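Ferulic acid decarboxylase 1 (Candida dubliniensis, PDB 4ZAD) probably catalyses the reversible decarboxylation of cinnamic, coumaric and ferulic acids to their vinyl derivatives, using a prenylated flavin cofactor with manganese. Local coordinates at residues Ser126-His131 with Pro253-Glu258; Gly161-Gln166 with Phe216-Gly221; Gly274-Asp279 with Pro303-Asn308. All coordinates share one frame; numbering follows the deposited sequence.

Contact 1. Residues Ser126-His131 with Pro253-Glu258; sequences SPHKKH and PVVKCE
Lys129 leaves its backbone with CG anti to the carbonyl carbon and then bends at chi2 (-49°), while Glu258 bends in the same sense at its own chi2 (-54°), and these two turns bring ammonium and carboxylate together tip to tip. The salt bridge runs from Lys129 NZ to Glu258 OE2 at 2.8 Å. It reaches that oxygen on its anti side, somewhat out of the carboxylate plane. The same NZ gives a second hydrogen bond, 3.1 Å to Lys256 O, and this one lies in the carbonyl plane on a lone pair. Two acceptors from one short piece of chain therefore fix the ammonium where strand 253-256 ends, and its positive charge probably steadies the carboxylate beside it. Lys256 points its side chain off from this site and bonds through NZ to Cys257 O at 2.7 Å; its ammonium stays 6.8 Å from NZ of Lys129.

Next to the polar grip is a small apolar patch built on Val255. Its CG1 meets Ser126 CB at 4.0 Å, and CG2 lies 4.1 Å from Lys129 CE, the aliphatic part of the lysine lying against the valine. His128 slides past the same methyl, with NE2 4.0 Å from Val255 CG2. Polar ends of this patch are held by other residues: Ser126 OG bonds to Ala266 O, and His128 bonds through ND1 to Ser311 OG and through NE2 to Pro265 O.

The contact thus seats the 3-10 turn 127-129, which leads into strand 131-134, against the three-stranded mixed sheet in which 253-256 runs between 119-120 and 263-265. Strand 270-277 comes up beside it, with Glu273 touching both Lys129 and Cys257.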
loop_
_atom_site.group_PDB
_atom_site.type_symbol
_atom_site.label_atom_id
_atom_site.label_comp_id
_atom_site.label_asym_id
_atom_site.label_seq_id
_atom_site.Cartn_x
_atom_site.Cartn_y
_atom_site.Cartn_z
ATOM N N SER A 126 -44.458 -0.828 -15.838
ATOM C CA SER A 126 -43.395 -1.588 -15.189
ATOM C C SER A 126 -43.265 -2.971 -15.809
ATOM O O SER A 126 -44.196 -3.769 -15.764
ATOM C CB SER A 126 -43.694 -1.755 -13.687
ATOM O OG SER A 126 -42.827 -2.707 -13.065
ATOM N N PRO A 127 -42.093 -3.273 -16.370
ATOM C CA PRO A 127 -41.830 -4.610 -16.876
ATOM C C PRO A 127 -41.989 -5.762 -15.883
ATOM O O PRO A 127 -42.391 -6.833 -16.284
ATOM C CB PRO A 127 -40.373 -4.522 -17.340
ATOM C CG PRO A 127 -40.175 -3.094 -17.714
ATOM C CD PRO A 127 -41.093 -2.295 -16.833
ATOM N N HIS A 128 -41.650 -5.572 -14.612
ATOM C CA HIS A 128 -41.672 -6.681 -13.658
ATOM C C HIS A 128 -43.096 -7.061 -13.265
ATOM O O HIS A 128 -43.321 -8.136 -12.667
ATOM C CB HIS A 128 -40.778 -6.434 -12.430
ATOM C CG HIS A 128 -41.270 -5.369 -11.513
ATOM N ND1 HIS A 128 -42.303 -5.571 -10.630
ATOM C CD2 HIS A 128 -40.849 -4.096 -11.320
ATOM C CE1 HIS A 128 -42.512 -4.458 -9.945
ATOM N NE2 HIS A 128 -41.645 -3.547 -10.348
ATOM N N LYS A 129 -44.064 -6.209 -13.622
ATOM C CA LYS A 129 -45.464 -6.558 -13.393
ATOM C C LYS A 129 -46.024 -7.534 -14.432
ATOM O O LYS A 129 -47.183 -7.892 -14.334
ATOM C CB LYS A 129 -46.345 -5.318 -13.337
ATOM C CG LYS A 129 -46.192 -4.444 -12.099
ATOM C CD LYS A 129 -46.258 -5.214 -10.788
ATOM C CE LYS A 129 -46.544 -4.306 -9.616
ATOM N NZ LYS A 129 -46.873 -4.995 -8.341
ATOM N N LYS A 130 -45.234 -7.989 -15.406
ATOM C CA LYS A 130 -45.765 -8.928 -16.388
ATOM C C LYS A 130 -46.069 -10.355 -15.805
ATOM O O LYS A 130 -47.078 -10.965 -16.173
ATOM C CB LYS A 130 -44.852 -8.994 -17.621
ATOM C CG LYS A 130 -45.343 -9.965 -18.736
ATOM C CD LYS A 130 -44.304 -10.180 -19.840
ATOM C CE LYS A 130 -44.945 -10.573 -21.171
ATOM N NZ LYS A 130 -43.954 -10.516 -22.307
ATOM N N HIS A 131 -45.201 -10.871 -14.927
ATOM C CA HIS A 131 -45.380 -12.196 -14.315
ATOM C C HIS A 131 -45.411 -12.141 -12.796
ATOM O O HIS A 131 -44.691 -11.372 -12.168
ATOM C CB HIS A 131 -44.262 -13.181 -14.700
ATOM C CG HIS A 131 -44.117 -13.415 -16.171
ATOM N ND1 HIS A 131 -43.119 -12.830 -16.921
ATOM C CD2 HIS A 131 -44.835 -14.182 -17.031
ATOM C CE1 HIS A 131 -43.246 -13.204 -18.182
ATOM N NE2 HIS A 131 -44.275 -14.028 -18.275
ATOM N N PRO A 253 -39.848 6.768 -11.540
ATOM C CA PRO A 253 -41.150 6.170 -11.700
ATOM C C PRO A 253 -41.328 4.895 -10.836
ATOM O O PRO A 253 -40.520 3.991 -10.905
ATOM C CB PRO A 253 -41.189 5.856 -13.190
ATOM C CG PRO A 253 -39.789 5.739 -13.620
ATOM C CD PRO A 253 -38.959 6.534 -12.680
ATOM N N VAL A 254 -42.382 4.859 -10.028
ATOM C CA VAL A 254 -42.637 3.772 -9.096
ATOM C C VAL A 254 -44.057 3.227 -9.237
ATOM O O VAL A 254 -44.993 3.924 -9.669
ATOM C CB VAL A 254 -42.426 4.187 -7.562
ATOM C CG1 VAL A 254 -41.001 4.733 -7.273
ATOM C CG2 VAL A 254 -43.479 5.179 -7.052
ATOM N N VAL A 255 -44.211 1.980 -8.823
ATOM C CA VAL A 255 -45.492 1.309 -8.806
ATOM C C VAL A 255 -45.736 0.673 -7.438
ATOM O O VAL A 255 -44.798 0.333 -6.709
ATOM C CB VAL A 255 -45.536 0.240 -9.913
ATOM C CG1 VAL A 255 -45.409 0.912 -11.305
ATOM C CG2 VAL A 255 -44.432 -0.811 -9.676
ATOM N N LYS A 256 -47.007 0.525 -7.094
ATOM C CA LYS A 256 -47.400 -0.124 -5.852
ATOM C C LYS A 256 -47.209 -1.642 -5.902
ATOM O O LYS A 256 -47.469 -2.289 -6.907
ATOM C CB LYS A 256 -48.857 0.207 -5.556
ATOM C CG LYS A 256 -49.322 -0.111 -4.140
ATOM C CD LYS A 256 -50.870 -0.066 -4.043
ATOM C CE LYS A 256 -51.492 -1.259 -3.218
ATOM N NZ LYS A 256 -51.321 -2.595 -3.809
ATOM N N CYS A 257 -46.760 -2.227 -4.803
ATOM C CA CYS A 257 -46.702 -3.697 -4.733
ATOM C C CYS A 257 -48.073 -4.366 -4.977
ATOM O O CYS A 257 -49.114 -3.721 -4.858
ATOM C CB CYS A 257 -46.134 -4.142 -3.386
ATOM S SG CYS A 257 -44.388 -3.803 -3.211
ATOM N N GLU A 258 -48.071 -5.664 -5.292
ATOM C CA GLU A 258 -49.315 -6.444 -5.284
ATOM C C GLU A 258 -49.925 -6.720 -3.924
ATOM O O GLU A 258 -51.146 -6.697 -3.811
ATOM C CB GLU A 258 -49.151 -7.770 -5.980
ATOM C CG GLU A 258 -48.897 -7.662 -7.463
ATOM C CD GLU A 258 -49.921 -6.829 -8.258
ATOM O OE1 GLU A 258 -51.170 -7.032 -8.138
ATOM O OE2 GLU A 258 -49.440 -5.991 -9.045
#

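Contact 2. Residues Gly161-Gln166 with Phe216-Gly221; sequences GMWVLQ and FALCFG
The indole of Trp163 carries a methyl of Leu218 over one face and meets Phe216 at its edge. Leu218 has CG anti to its backbone N, which carries CD1 over the indole. Leu218 CD1 stands 3.8 Å from the centroid of the six-membered ring of Trp163, only 8° off the normal, a clean CH-pi contact. At the rim, the edge of Trp163 turns toward the face of Phe216 in an offset edge-to-face pair, planes at 63°, with Trp163 CZ3 3.7 Å from Phe216 CE1. Tyr305 stacks on the other face of the indole, and Trp163 NE1 bonds to Ala178 O.

These side chains stand on an antiparallel strand pair, 162-166 with 216-220, within the large antiparallel sheet of the UbiD Rift-related domain. Met162 with Cys219 and Val164 with Ala217 are hydrogen-bonded pairs; Trp163 with Leu218, between them, is a non-hydrogen-bonded pair. The bond from Val164 N to Ala217 O is the straightest, 2.8 Å at 169°, whereas its return, Ala217 N to Val164 O, is longer at 3.2 Å. CA-H...O contacts from Trp163, Leu218 and Phe216 fill in along the same seam.

On the opposite face of the sheet Met162, Val164, Ala217 and Cys219 form an apolar surface. Val264 and Pro265 pack over the second strand there, and Trp175, which binds the prenylated FMN, lies against Met162 and Val164. The Trp163 side chain comes within about 7 Å of the cofactor, so the pair is part of the scaffold near the flavin site.

At the end of the pair, Gly161, with no side chain in the way, packs its backbone against 219-220: Gly161 CA lies 3.0 Å from Cys219 O and 3.9 Å from Phe220 CD1.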
loop_
_atom_site.group_PDB
_atom_site.type_symbol
_atom_site.label_atom_id
_atom_site.label_comp_id
_atom_site.label_asym_id
_atom_site.label_seq_id
_atom_site.Cartn_x
_atom_site.Cartn_y
_atom_site.Cartn_z
ATOM N N GLY A 161 -29.609 -6.104 -4.530
ATOM C CA GLY A 161 -30.942 -5.601 -4.670
ATOM C C GLY A 161 -31.182 -4.755 -3.455
ATOM O O GLY A 161 -30.302 -4.650 -2.577
ATOM N N MET A 162 -32.408 -4.230 -3.376
ATOM C CA MET A 162 -32.740 -3.094 -2.511
ATOM C C MET A 162 -33.901 -3.424 -1.599
ATOM O O MET A 162 -34.927 -3.877 -2.065
ATOM C CB MET A 162 -33.130 -1.948 -3.428
ATOM C CG MET A 162 -33.567 -0.676 -2.797
ATOM S SD MET A 162 -33.891 0.568 -4.096
ATOM C CE MET A 162 -35.582 0.220 -4.583
ATOM N N TRP A 163 -33.741 -3.182 -0.299
ATOM C CA TRP A 163 -34.824 -3.434 0.651
ATOM C C TRP A 163 -35.539 -2.138 0.749
ATOM O O TRP A 163 -34.896 -1.107 0.921
ATOM C CB TRP A 163 -34.329 -3.794 2.058
ATOM C CG TRP A 163 -33.534 -5.043 2.192
ATOM C CD1 TRP A 163 -32.195 -5.142 2.308
ATOM C CD2 TRP A 163 -34.042 -6.373 2.251
ATOM N NE1 TRP A 163 -31.822 -6.455 2.414
ATOM C CE2 TRP A 163 -32.948 -7.231 2.381
ATOM C CE3 TRP A 163 -35.314 -6.920 2.161
ATOM C CZ2 TRP A 163 -33.089 -8.602 2.467
ATOM C CZ3 TRP A 163 -35.447 -8.286 2.222
ATOM C CH2 TRP A 163 -34.345 -9.110 2.378
ATOM N N VAL A 164 -36.868 -2.218 0.645
ATOM C CA VAL A 164 -37.748 -1.096 0.807
ATOM C C VAL A 164 -38.510 -1.344 2.082
ATOM O O VAL A 164 -39.276 -2.315 2.152
ATOM C CB VAL A 164 -38.740 -1.035 -0.376
ATOM C CG1 VAL A 164 -39.728 0.163 -0.232
ATOM C CG2 VAL A 164 -37.982 -1.030 -1.718
ATOM N N LEU A 165 -38.269 -0.510 3.098
ATOM C CA LEU A 165 -38.995 -0.555 4.365
ATOM C C LEU A 165 -39.496 0.844 4.625
ATOM O O LEU A 165 -38.807 1.810 4.318
ATOM C CB LEU A 165 -38.088 -1.028 5.518
ATOM C CG LEU A 165 -38.026 -2.528 5.929
ATOM C CD1 LEU A 165 -38.320 -3.493 4.782
ATOM C CD2 LEU A 165 -36.673 -2.917 6.522
ATOM N N GLN A 166 -40.710 0.943 5.175
ATOM C CA GLN A 166 -41.366 2.215 5.511
ATOM C C GLN A 166 -41.768 2.235 6.988
ATOM O O GLN A 166 -42.196 1.221 7.526
ATOM C CB GLN A 166 -42.614 2.348 4.652
ATOM C CG GLN A 166 -43.355 3.688 4.762
ATOM C CD GLN A 166 -44.579 3.714 3.873
ATOM O OE1 GLN A 166 -45.663 3.228 4.252
ATOM N NE2 GLN A 166 -44.418 4.266 2.679
ATOM N N PHE A 216 -42.215 -5.359 3.603
ATOM C CA PHE A 216 -40.999 -5.156 2.855
ATOM C C PHE A 216 -41.171 -5.484 1.382
ATOM O O PHE A 216 -42.000 -6.295 1.019
ATOM C CB PHE A 216 -39.847 -5.981 3.447
ATOM C CG PHE A 216 -39.744 -7.375 2.906
ATOM C CD1 PHE A 216 -39.025 -7.634 1.755
ATOM C CD2 PHE A 216 -40.336 -8.429 3.562
ATOM C CE1 PHE A 216 -38.910 -8.933 1.259
ATOM C CE2 PHE A 216 -40.238 -9.720 3.070
ATOM C CZ PHE A 216 -39.513 -9.974 1.928
ATOM N N ALA A 217 -40.365 -4.821 0.551
ATOM C CA ALA A 217 -40.099 -5.262 -0.820
ATOM C C ALA A 217 -38.589 -5.400 -0.944
ATOM O O ALA A 217 -37.841 -4.745 -0.237
ATOM C CB ALA A 217 -40.651 -4.288 -1.876
ATOM N N LEU A 218 -38.164 -6.305 -1.795
ATOM C CA LEU A 218 -36.791 -6.577 -2.039
ATOM C C LEU A 218 -36.698 -6.585 -3.545
ATOM O O LEU A 218 -37.299 -7.436 -4.178
ATOM C CB LEU A 218 -36.400 -7.947 -1.478
ATOM C CG LEU A 218 -35.011 -8.441 -1.966
ATOM C CD1 LEU A 218 -33.857 -7.450 -1.496
ATOM C CD2 LEU A 218 -34.723 -9.867 -1.552
ATOM N N CYS A 219 -35.947 -5.639 -4.110
ATOM C CA CYS A 219 -36.029 -5.303 -5.541
ATOM C C CYS A 219 -34.714 -5.590 -6.214
ATOM O O CYS A 219 -33.682 -5.111 -5.764
ATOM C CB CYS A 219 -36.407 -3.833 -5.711
ATOM S SG CYS A 219 -37.955 -3.319 -4.827
ATOM N N PHE A 220 -34.726 -6.380 -7.282
ATOM C CA PHE A 220 -33.461 -6.712 -8.006
ATOM C C PHE A 220 -33.437 -6.040 -9.365
ATOM O O PHE A 220 -34.477 -5.937 -10.031
ATOM C CB PHE A 220 -33.301 -8.221 -8.175
ATOM C CG PHE A 220 -33.269 -8.959 -6.886
ATOM C CD1 PHE A 220 -32.125 -9.001 -6.136
ATOM C CD2 PHE A 220 -34.381 -9.595 -6.416
ATOM C CE1 PHE A 220 -32.104 -9.651 -4.930
ATOM C CE2 PHE A 220 -34.365 -10.246 -5.210
ATOM C CZ PHE A 220 -33.230 -10.277 -4.474
ATOM N N GLY A 221 -32.270 -5.547 -9.759
ATOM C CA GLY A 221 -32.149 -4.849 -11.036
ATOM C C GLY A 221 -32.880 -3.528 -11.050
ATOM O O GLY A 221 -33.451 -3.124 -12.040
#

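Contact 3. Residues Gly274-Asp279 with Pro303-Asn308; sequences GYLDRD and PLYRVN
Asp277 offers a single oxygen to two nitrogens of Arg306: OD2 accepts from NE at 3.0 Å and from NH2 at 3.2 Å, a salt bridge in which the guanidinium grips it side-on. OD2 lies in the guanidinium plane, but the two flat groups are turned 58° apart. NE finds the anti lone pair, while NH2 comes from above the carboxylate plane. The other oxygen, OD1, takes the backbone N of Asp279 at 3.0 Å and closes an Asx turn, so one carboxylate ties the strand pair to the corner that follows. Leu304 CD2 lies over one face of the guanidinium.

On the other face of the sheet Leu276, with CG anti to its backbone N (chi1 165°), sets CD1 squarely over the Tyr305 ring, 3.7 Å from the centroid in a CH-pi contact. The same Leu276 CD1 touches Pro303 CB at 3.7 Å. The Tyr305 side chain, about 8 Å from the bound prenylated FMN, carries this face toward the cofactor region.

Tyr275 with Arg306 and Asp277 with Leu304 are the antiparallel hydrogen-bonded pairs. At Gly274 the chains come close, with Gly274 CA 3.1 Å from Arg306 O.

Strand 270-277 lies between 214-220 and 300-312 in the domain's large sheet, and strand 187-189 continues it beyond 300-312. Helix 197-207 covers the end near the corner, where Arg278 forms a salt bridge with Asp203.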
loop_
_atom_site.group_PDB
_atom_site.type_symbol
_atom_site.label_atom_id
_atom_site.label_comp_id
_atom_site.label_asym_id
_atom_site.label_seq_id
_atom_site.Cartn_x
_atom_site.Cartn_y
_atom_site.Cartn_z
ATOM N N GLY A 274 -43.025 -9.166 1.085
ATOM C CA GLY A 274 -43.428 -9.973 2.250
ATOM C C GLY A 274 -43.518 -9.282 3.599
ATOM O O GLY A 274 -43.936 -8.161 3.679
ATOM N N TYR A 275 -43.144 -9.986 4.660
ATOM C CA TYR A 275 -43.111 -9.439 6.011
ATOM C C TYR A 275 -41.772 -9.742 6.642
ATOM O O TYR A 275 -41.378 -10.922 6.754
ATOM C CB TYR A 275 -44.211 -10.057 6.889
ATOM C CG TYR A 275 -45.604 -9.582 6.566
ATOM C CD1 TYR A 275 -45.973 -8.234 6.731
ATOM C CD2 TYR A 275 -46.566 -10.469 6.080
ATOM C CE1 TYR A 275 -47.277 -7.796 6.413
ATOM C CE2 TYR A 275 -47.852 -10.039 5.763
ATOM C CZ TYR A 275 -48.199 -8.718 5.935
ATOM O OH TYR A 275 -49.484 -8.328 5.635
ATOM N N LEU A 276 -41.072 -8.694 7.060
ATOM C CA LEU A 276 -39.880 -8.866 7.906
ATOM C C LEU A 276 -40.386 -9.195 9.304
ATOM O O LEU A 276 -41.203 -8.453 9.877
ATOM C CB LEU A 276 -38.977 -7.607 7.936
ATOM C CG LEU A 276 -37.927 -7.605 9.062
ATOM C CD1 LEU A 276 -37.008 -8.875 8.974
ATOM C CD2 LEU A 276 -37.103 -6.338 9.149
ATOM N N ASP A 277 -39.898 -10.317 9.831
ATOM C CA ASP A 277 -40.368 -10.844 11.090
ATOM C C ASP A 277 -39.265 -10.707 12.083
ATOM O O ASP A 277 -38.289 -11.442 12.082
ATOM C CB ASP A 277 -40.795 -12.297 10.931
ATOM C CG ASP A 277 -41.508 -12.845 12.147
ATOM O OD1 ASP A 277 -41.350 -12.319 13.260
ATOM O OD2 ASP A 277 -42.204 -13.860 11.991
ATOM N N ARG A 278 -39.423 -9.739 12.961
ATOM C CA ARG A 278 -38.351 -9.430 13.866
ATOM C C ARG A 278 -38.539 -10.169 15.202
ATOM O O ARG A 278 -37.717 -10.028 16.164
ATOM C CB ARG A 278 -38.222 -7.918 14.014
ATOM C CG ARG A 278 -36.843 -7.548 14.515
ATOM C CD ARG A 278 -36.036 -6.637 13.591
ATOM N NE ARG A 278 -35.980 -5.309 14.176
ATOM C CZ ARG A 278 -35.429 -5.027 15.354
ATOM N NH1 ARG A 278 -34.859 -5.955 16.094
ATOM N NH2 ARG A 278 -35.468 -3.791 15.793
ATOM N N ASP A 279 -39.589 -10.989 15.220
ATOM C CA ASP A 279 -39.982 -11.781 16.360
ATOM C C ASP A 279 -39.450 -13.195 16.267
ATOM O O ASP A 279 -39.643 -13.987 17.180
ATOM C CB ASP A 279 -41.514 -11.872 16.434
ATOM C CG ASP A 279 -42.160 -10.602 16.896
ATOM O OD1 ASP A 279 -41.484 -9.552 16.988
ATOM O OD2 ASP A 279 -43.378 -10.672 17.196
ATOM N N PRO A 303 -33.065 -11.804 12.031
ATOM C CA PRO A 303 -34.506 -11.823 11.731
ATOM C C PRO A 303 -34.850 -12.497 10.404
ATOM O O PRO A 303 -33.949 -12.831 9.626
ATOM C CB PRO A 303 -34.905 -10.331 11.711
ATOM C CG PRO A 303 -33.764 -9.570 11.958
ATOM C CD PRO A 303 -32.610 -10.448 12.378
ATOM N N LEU A 304 -36.140 -12.690 10.156
ATOM C CA LEU A 304 -36.577 -13.499 9.017
ATOM C C LEU A 304 -37.548 -12.762 8.168
ATOM O O LEU A 304 -38.564 -12.291 8.685
ATOM C CB LEU A 304 -37.267 -14.792 9.479
ATOM C CG LEU A 304 -37.594 -15.791 8.379
ATOM C CD1 LEU A 304 -36.314 -16.226 7.605
ATOM C CD2 LEU A 304 -38.310 -17.010 8.991
ATOM N N TYR A 305 -37.232 -12.685 6.872
ATOM C CA TYR A 305 -38.086 -12.046 5.888
ATOM C C TYR A 305 -38.892 -13.129 5.230
ATOM O O TYR A 305 -38.324 -14.010 4.578
ATOM C CB TYR A 305 -37.270 -11.356 4.802
ATOM C CG TYR A 305 -36.391 -10.203 5.222
ATOM C CD1 TYR A 305 -35.146 -10.423 5.762
ATOM C CD2 TYR A 305 -36.775 -8.877 4.988
ATOM C CE1 TYR A 305 -34.314 -9.380 6.103
ATOM C CE2 TYR A 305 -35.940 -7.810 5.331
ATOM C CZ TYR A 305 -34.709 -8.081 5.878
ATOM O OH TYR A 305 -33.853 -7.049 6.220
ATOM N N ARG A 306 -40.206 -13.060 5.376
ATOM C CA ARG A 306 -41.092 -14.070 4.844
ATOM C C ARG A 306 -41.613 -13.507 3.581
ATOM O O ARG A 306 -42.319 -12.523 3.613
ATOM C CB ARG A 306 -42.242 -14.331 5.795
ATOM C CG ARG A 306 -41.797 -14.624 7.252
ATOM C CD ARG A 306 -43.020 -15.005 8.173
ATOM N NE ARG A 306 -42.582 -15.402 9.501
ATOM C CZ ARG A 306 -42.135 -16.618 9.823
ATOM N NH1 ARG A 306 -42.071 -17.591 8.895
ATOM N NH2 ARG A 306 -41.735 -16.862 11.087
ATOM N N VAL A 307 -41.263 -14.129 2.459
ATOM C CA VAL A 307 -41.687 -13.679 1.108
ATOM C C VAL A 307 -43.059 -14.274 0.769
ATOM O O VAL A 307 -43.205 -15.482 0.774
ATOM C CB VAL A 307 -40.645 -14.160 0.052
ATOM C CG1 VAL A 307 -41.033 -13.774 -1.366
ATOM C CG2 VAL A 307 -39.267 -13.640 0.409
ATOM N N ASN A 308 -44.052 -13.430 0.497
ATOM C CA ASN A 308 -45.390 -13.852 0.100
ATOM C C ASN A 308 -45.647 -13.716 -1.403
ATOM O O ASN A 308 -46.601 -14.271 -1.905
ATOM C CB ASN A 308 -46.492 -13.009 0.804
ATOM C CG ASN A 308 -46.446 -13.050 2.362
ATOM O OD1 ASN A 308 -46.875 -12.065 3.013
ATOM N ND2 ASN A 308 -45.955 -14.161 2.956
#

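Overall arrangement
All three contacts lie in the Rift-related domain. Contact 2 is central, its centre 13 Å from each of the others, whereas contacts 1 and 3 are 21 Å apart and do not touch. Along the chain, the two segments of contact 2 fall between those of contact 1, and contact 3 follows both. Contacts 2 and 3 share the large antiparallel sheet through adjacent strands 214-220 and 270-277, and meet where Trp163 and Phe216 pack with Tyr305. Contact 1 sets the loop before strand 131-134 against the small three-stranded sheet and touches contact 2, Cys257 SG packing 4.0 Å from Ala217 CB. Contact 2 lies nearest the chain's centre, its Trp163 side chain about 7 Å from the flavin.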